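Local coordinates for protein UTP-glucose-1-phosphate uridylyltransferase 2 (PDB 3GUE) that probably catalyses the reaction of UTP with alpha-D-glucose 1-phosphate to give UDP-glucose and diphosphate, and binds UDP-glucose in its active site, at residues Val229-Tyr234 / Leu243-Arg248. Sequence-based numbering, arbitrary orientation.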
loop_
_atom_site.group_PDB
_atom_site.type_symbol
_atom_site.label_atom_id
_atom_site.label_comp_id
_atom_site.label_asym_id
_atom_site.label_seq_id
_atom_site.Cartn_x
_atom_site.Cartn_y
_atom_site.Cartn_z
ATOM N N VAL A 229 12.949 -15.644 -6.805
ATOM C CA VAL A 229 12.777 -16.679 -7.831
ATOM C C VAL A 229 12.366 -18.064 -7.229
ATOM O O VAL A 229 11.616 -18.806 -7.863
ATOM C CB VAL A 229 13.979 -16.763 -8.811
ATOM C CG1 VAL A 229 13.699 -17.766 -9.945
ATOM C CG2 VAL A 229 14.303 -15.379 -9.389
ATOM N N ARG A 230 12.793 -18.369 -5.998
ATOM C CA ARG A 230 12.408 -19.646 -5.331
ATOM C C ARG A 230 10.903 -19.706 -4.933
ATOM O O ARG A 230 10.314 -20.786 -4.862
ATOM C CB ARG A 230 13.335 -19.979 -4.134
ATOM C CG ARG A 230 14.837 -20.043 -4.497
ATOM C CD ARG A 230 15.714 -20.670 -3.378
ATOM N NE ARG A 230 16.007 -19.715 -2.307
ATOM C CZ ARG A 230 17.221 -19.247 -2.000
ATOM N NH1 ARG A 230 18.308 -19.652 -2.671
ATOM N NH2 ARG A 230 17.350 -18.364 -1.007
ATOM N N LEU A 231 10.300 -18.546 -4.706
ATOM C CA LEU A 231 8.865 -18.443 -4.457
ATOM C C LEU A 231 8.118 -18.453 -5.776
ATOM O O LEU A 231 7.039 -19.048 -5.917
ATOM C CB LEU A 231 8.546 -17.165 -3.718
ATOM C CG LEU A 231 7.107 -16.995 -3.215
ATOM C CD1 LEU A 231 6.580 -18.213 -2.391
ATOM C CD2 LEU A 231 7.026 -15.707 -2.411
ATOM N N LEU A 232 8.682 -17.776 -6.746
ATOM C CA LEU A 232 8.185 -17.936 -8.096
ATOM C C LEU A 232 8.133 -19.407 -8.489
ATOM O O LEU A 232 7.116 -19.869 -9.013
ATOM C CB LEU A 232 9.017 -17.130 -9.083
ATOM C CG LEU A 232 8.600 -17.235 -10.552
ATOM C CD1 LEU A 232 7.047 -17.048 -10.681
ATOM C CD2 LEU A 232 9.359 -16.193 -11.322
ATOM N N ASP A 233 9.227 -20.130 -8.241
ATOM C CA ASP A 233 9.356 -21.562 -8.572
ATOM C C ASP A 233 8.207 -22.342 -7.928
ATOM O O ASP A 233 7.557 -23.141 -8.582
ATOM C CB ASP A 233 10.692 -22.133 -8.054
ATOM C CG ASP A 233 11.898 -21.749 -8.900
ATOM O OD1 ASP A 233 11.752 -21.226 -10.019
ATOM O OD2 ASP A 233 13.026 -22.015 -8.439
ATOM N N TYR A 234 7.969 -22.069 -6.644
ATOM C CA TYR A 234 6.901 -22.686 -5.862
ATOM C C TYR A 234 5.507 -22.459 -6.423
ATOM O O TYR A 234 4.714 -23.403 -6.538
ATOM C CB TYR A 234 6.923 -22.180 -4.433
ATOM C CG TYR A 234 5.737 -22.672 -3.624
ATOM C CD1 TYR A 234 5.665 -24.001 -3.205
ATOM C CD2 TYR A 234 4.675 -21.815 -3.307
ATOM C CE1 TYR A 234 4.596 -24.467 -2.490
ATOM C CE2 TYR A 234 3.587 -22.269 -2.584
ATOM C CZ TYR A 234 3.559 -23.612 -2.172
ATOM O OH TYR A 234 2.497 -24.101 -1.431
ATOM N N LEU A 243 -0.477 -15.754 -5.601
ATOM C CA LEU A 243 0.193 -15.974 -4.353
ATOM C C LEU A 243 0.325 -14.644 -3.608
ATOM O O LEU A 243 0.876 -13.688 -4.137
ATOM C CB LEU A 243 1.557 -16.620 -4.576
ATOM C CG LEU A 243 2.311 -17.178 -3.355
ATOM C CD1 LEU A 243 3.207 -18.315 -3.779
ATOM C CD2 LEU A 243 3.127 -16.118 -2.564
ATOM N N MET A 244 -0.184 -14.599 -2.380
ATOM C CA MET A 244 -0.017 -13.446 -1.475
ATOM C C MET A 244 1.050 -13.689 -0.401
ATOM O O MET A 244 0.970 -14.676 0.324
ATOM C CB MET A 244 -1.349 -13.187 -0.756
ATOM C CG MET A 244 -1.248 -12.120 0.333
ATOM S SD MET A 244 -2.754 -11.922 1.284
ATOM C CE MET A 244 -3.866 -11.240 0.048
ATOM N N GLU A 245 2.034 -12.794 -0.268
ATOM C CA GLU A 245 2.969 -12.877 0.847
ATOM C C GLU A 245 2.314 -12.205 2.057
ATOM O O GLU A 245 1.748 -11.131 1.907
ATOM C CB GLU A 245 4.323 -12.200 0.520
ATOM C CG GLU A 245 5.046 -12.660 -0.747
ATOM C CD GLU A 245 6.478 -12.136 -0.775
ATOM O OE1 GLU A 245 6.778 -11.201 0.014
ATOM O OE2 GLU A 245 7.309 -12.677 -1.547
ATOM N N VAL A 246 2.319 -12.877 3.210
ATOM C CA VAL A 246 1.875 -12.298 4.492
ATOM C C VAL A 246 3.000 -12.352 5.533
ATOM O O VAL A 246 3.920 -13.170 5.423
ATOM C CB VAL A 246 0.625 -13.016 5.077
ATOM C CG1 VAL A 246 -0.583 -12.891 4.154
ATOM C CG2 VAL A 246 0.926 -14.503 5.401
ATOM N N CYS A 247 2.909 -11.494 6.557
ATOM C CA CYS A 247 3.804 -11.563 7.703
ATOM C C CYS A 247 3.015 -11.888 8.975
ATOM O O CYS A 247 1.823 -11.542 9.103
ATOM C CB CYS A 247 4.555 -10.227 7.875
ATOM S SG CYS A 247 5.771 -9.811 6.559
ATOM N N ARG A 248 3.680 -12.550 9.917
ATOM C CA ARG A 248 3.225 -12.573 11.296
ATOM C C ARG A 248 3.037 -11.105 11.715
ATOM O O ARG A 248 3.989 -10.306 11.754
ATOM C CB ARG A 248 4.232 -13.336 12.192
ATOM C CG ARG A 248 4.062 -13.157 13.711
ATOM C CD ARG A 248 2.849 -13.896 14.241
ATOM N NE ARG A 248 2.710 -13.804 15.700
ATOM C CZ ARG A 248 1.730 -14.375 16.401
ATOM N NH1 ARG A 248 0.803 -15.096 15.783
ATOM N NH2 ARG A 248 1.674 -14.229 17.729
#
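Leu-231 and Leu-243 meet through their branched ends, helix against strand: CD1 of Leu-231 lies 3.6 Å from CD1 of Leu-243, and CD2 of Leu-231 is 3.9 Å from CD2 of Leu-243. With CG anti to the backbone N (chi1 -172°), Leu-231 reaches toward the strand and sets both methyls against its side chains. A leucine on each side suits this buried layer, since its branched, wholly apolar end spreads two methyls over the neighbour; the axes of the two segments come no closer than 10.7 Å. One turn along the helix, Tyr-234 adds the edge of its ring, which receives CD1 of Leu-243 close to the ring plane, 3.8 Å from CD2 of the tyrosine, while its hydroxyl, beyond this apolar patch, hydrogen-bonds with Glu-363 and Lys-238.

Helix 229-237 packs on the mixed central sheet of the GT-A-like nucleotidyltransferase fold; the axes of 229-234 and 243-248 make an angle of 135°, and strand 242-248 follows the helix in the chain.

Polar character enters with Glu-245, two residues after Leu-243. Its extended chain brings OE2 within 3.2 Å of CD2 of Leu-231, so the methyl lies against a buried carboxylate. That charge is answered by Arg-371, a salt-bridge partner of OE2, while Asn-305 hydrogen-bonds OE1; together they should fix the group's rotation. Asn-302, which binds UDP-glucose, has its side chain about 6 Å from that of Glu-245.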